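Local atomic coordinates of phosphosugar isomerase (Escherichia coli O6:H1, PDB entry 5UQI), a protein that probably interconverts arabinose 5-phosphate and ribulose 5-phosphate as a sugar isomerase of the KpsF/GutQ type, and binds arabinose 5-phosphate. Residues V47-G52 with A104-T109. Sequence-based numbering, arbitrary orientation.
Sequences VFIGVG and AEILAT. With A5P (arabinose-5-phosphate), chain B.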
loop_
_atom_site.group_PDB
_atom_site.type_symbol
_atom_site.label_atom_id
_atom_site.label_comp_id
_atom_site.label_asym_id
_atom_site.label_seq_id
_atom_site.Cartn_x
_atom_site.Cartn_y
_atom_site.Cartn_z
ATOM N N VAL A 47 1.864 1.503 10.409
ATOM C CA VAL A 47 1.585 2.919 10.036
ATOM C C VAL A 47 1.819 3.030 8.565
ATOM O O VAL A 47 2.922 2.765 8.064
ATOM C CB VAL A 47 2.500 3.871 10.788
ATOM C CG1 VAL A 47 2.232 5.311 10.341
ATOM C CG2 VAL A 47 2.323 3.708 12.286
ATOM N N PHE A 48 0.758 3.406 7.826
ATOM C CA PHE A 48 0.885 3.572 6.374
ATOM C C PHE A 48 1.143 5.039 6.067
ATOM O O PHE A 48 0.477 5.920 6.643
ATOM C CB PHE A 48 -0.436 3.176 5.659
ATOM C CG PHE A 48 -0.649 1.708 5.528
ATOM C CD1 PHE A 48 -1.263 0.991 6.557
ATOM C CD2 PHE A 48 -0.286 1.065 4.311
ATOM C CE1 PHE A 48 -1.466 -0.414 6.419
ATOM C CE2 PHE A 48 -0.504 -0.330 4.170
ATOM C CZ PHE A 48 -1.140 -1.035 5.192
ATOM N N ILE A 49 2.078 5.285 5.134
ATOM C CA ILE A 49 2.401 6.672 4.773
ATOM C C ILE A 49 2.366 6.759 3.256
ATOM O O ILE A 49 2.926 5.910 2.516
ATOM C CB ILE A 49 3.863 7.045 5.258
ATOM C CG1 ILE A 49 3.917 6.953 6.776
ATOM C CG2 ILE A 49 4.212 8.451 4.743
ATOM C CD1 ILE A 49 5.299 7.372 7.362
ATOM N N GLY A 50 1.727 7.833 2.741
ATOM C CA GLY A 50 1.641 8.074 1.280
ATOM C C GLY A 50 1.172 9.498 1.072
ATOM O O GLY A 50 0.799 10.189 2.031
ATOM N N VAL A 51 1.252 9.908 -0.195
ATOM C CA VAL A 51 0.654 11.198 -0.616
ATOM C C VAL A 51 -0.039 10.987 -1.950
ATOM O O VAL A 51 0.141 9.929 -2.591
ATOM C CB VAL A 51 1.708 12.340 -0.776
ATOM C CG1 VAL A 51 2.442 12.625 0.583
ATOM C CG2 VAL A 51 2.664 12.084 -1.934
ATOM N N GLY A 52 -0.867 11.950 -2.365
ATOM C CA GLY A 52 -1.558 11.742 -3.671
ATOM C C GLY A 52 -2.472 10.522 -3.672
ATOM O O GLY A 52 -3.014 10.157 -2.657
ATOM N N ALA A 104 9.122 13.110 -3.896
ATOM C CA ALA A 104 9.937 13.929 -2.983
ATOM C C ALA A 104 9.392 13.945 -1.570
ATOM O O ALA A 104 10.112 13.797 -0.592
ATOM C CB ALA A 104 10.085 15.350 -3.496
ATOM N N GLU A 105 8.059 14.086 -1.466
ATOM C CA GLU A 105 7.476 14.148 -0.129
ATOM C C GLU A 105 7.687 12.876 0.685
ATOM O O GLU A 105 7.812 12.942 1.914
ATOM C CB GLU A 105 5.941 14.446 -0.253
ATOM C CG GLU A 105 5.627 15.807 -0.867
ATOM C CD GLU A 105 5.413 15.753 -2.373
ATOM O OE1 GLU A 105 5.998 14.859 -3.083
ATOM O OE2 GLU A 105 4.749 16.663 -2.885
ATOM N N ILE A 106 7.721 11.711 0.048
ATOM C CA ILE A 106 7.891 10.493 0.772
ATOM C C ILE A 106 9.363 10.303 1.114
ATOM O O ILE A 106 9.661 9.908 2.218
ATOM C CB ILE A 106 7.356 9.272 -0.037
ATOM C CG1 ILE A 106 5.893 9.471 -0.416
ATOM C CG2 ILE A 106 7.564 7.970 0.714
ATOM C CD1 ILE A 106 4.997 9.528 0.848
ATOM N N LEU A 107 10.240 10.631 0.171
ATOM C CA LEU A 107 11.679 10.480 0.545
ATOM C C LEU A 107 12.062 11.415 1.689
ATOM O O LEU A 107 13.018 11.093 2.426
ATOM C CB LEU A 107 12.576 10.804 -0.620
ATOM C CG LEU A 107 12.287 9.973 -1.839
ATOM C CD1 LEU A 107 13.152 10.377 -3.035
ATOM C CD2 LEU A 107 12.464 8.484 -1.662
ATOM N N ALA A 108 11.392 12.578 1.793
ATOM C CA ALA A 108 11.664 13.531 2.871
ATOM C C ALA A 108 11.425 12.989 4.259
ATOM O O ALA A 108 11.977 13.510 5.237
ATOM C CB ALA A 108 10.816 14.782 2.674
ATOM N N THR A 109 10.614 11.922 4.387
ATOM C CA THR A 109 10.428 11.338 5.669
ATOM C C THR A 109 11.580 10.455 6.161
ATOM O O THR A 109 11.639 10.034 7.328
ATOM C CB THR A 109 9.175 10.420 5.731
ATOM O OG1 THR A 109 9.368 9.243 4.960
ATOM C CG2 THR A 109 7.881 11.153 5.305
HETATM C C1 A5P B . -0.480 11.852 -8.829
HETATM O O1 A5P B . -0.901 11.133 -9.635
HETATM C C2 A5P B . -0.655 11.448 -7.437
HETATM O O2 A5P B . -1.978 11.251 -7.051
HETATM C C3 A5P B . 0.232 10.283 -7.339
HETATM O O3 A5P B . -0.335 9.171 -6.636
HETATM C C4 A5P B . 1.273 11.069 -6.585
HETATM O O4 A5P B . 1.981 11.915 -7.475
HETATM C C5 A5P B . 2.233 10.195 -5.838
HETATM O O5 A5P B . 2.953 9.456 -6.752
HETATM P P A5P B . 3.660 8.157 -6.149
HETATM O O1P A5P B . 2.624 7.033 -5.977
HETATM O O2P A5P B . 4.731 7.811 -7.312
HETATM O O3P A5P B . 4.184 8.505 -4.849
#
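The CD1 methyl of Ile-106 lies over the backbone of Gly-50, 3.7 Å from its CA and 3.8 Å from its C, and methyls of Ile-49 and Val-51 meet it from directions roughly at right angles. Ile-106 reaches this place through a double bend: CG1 is anti to its own carbonyl carbon (chi1 -56°), and chi2 of -64° folds CD1 round toward the strand, although its CB is directed across the line to the strand, not at it. Ile-49 meets that methyl with CG2, at 4.1 Å from Ile-106 CD1, this branch being anti to the backbone N. Val-51 offers CG1 from the other end of the glycine; it stands 4.0 Å from Ile-106 CD1 and equally 4.0 Å from Glu-105 CB, and the Val-51 and Glu-105 side chains cross at about a right angle. The touch is van der Waals throughout and buried, with Glu-105 at its exposed edge. Behind it, Thr-109 OG1 donates to Ile-106 O at 2.8 Å, in the carbonyl plane, and Thr-109 N gives the same oxygen a second bond. Leu-96 of the adjoining strand 93-97 touches both Ile-106 and Thr-109. Val-51 and Gly-52 already belong to the arabinose-5-phosphate pocket, where Gly-52 CA comes 3.4 Å from A5P O2. A short helix packed on the C-terminal end of a parallel strand, beside the ligand loops, fits the alpha/beta sandwich of the SIS domain.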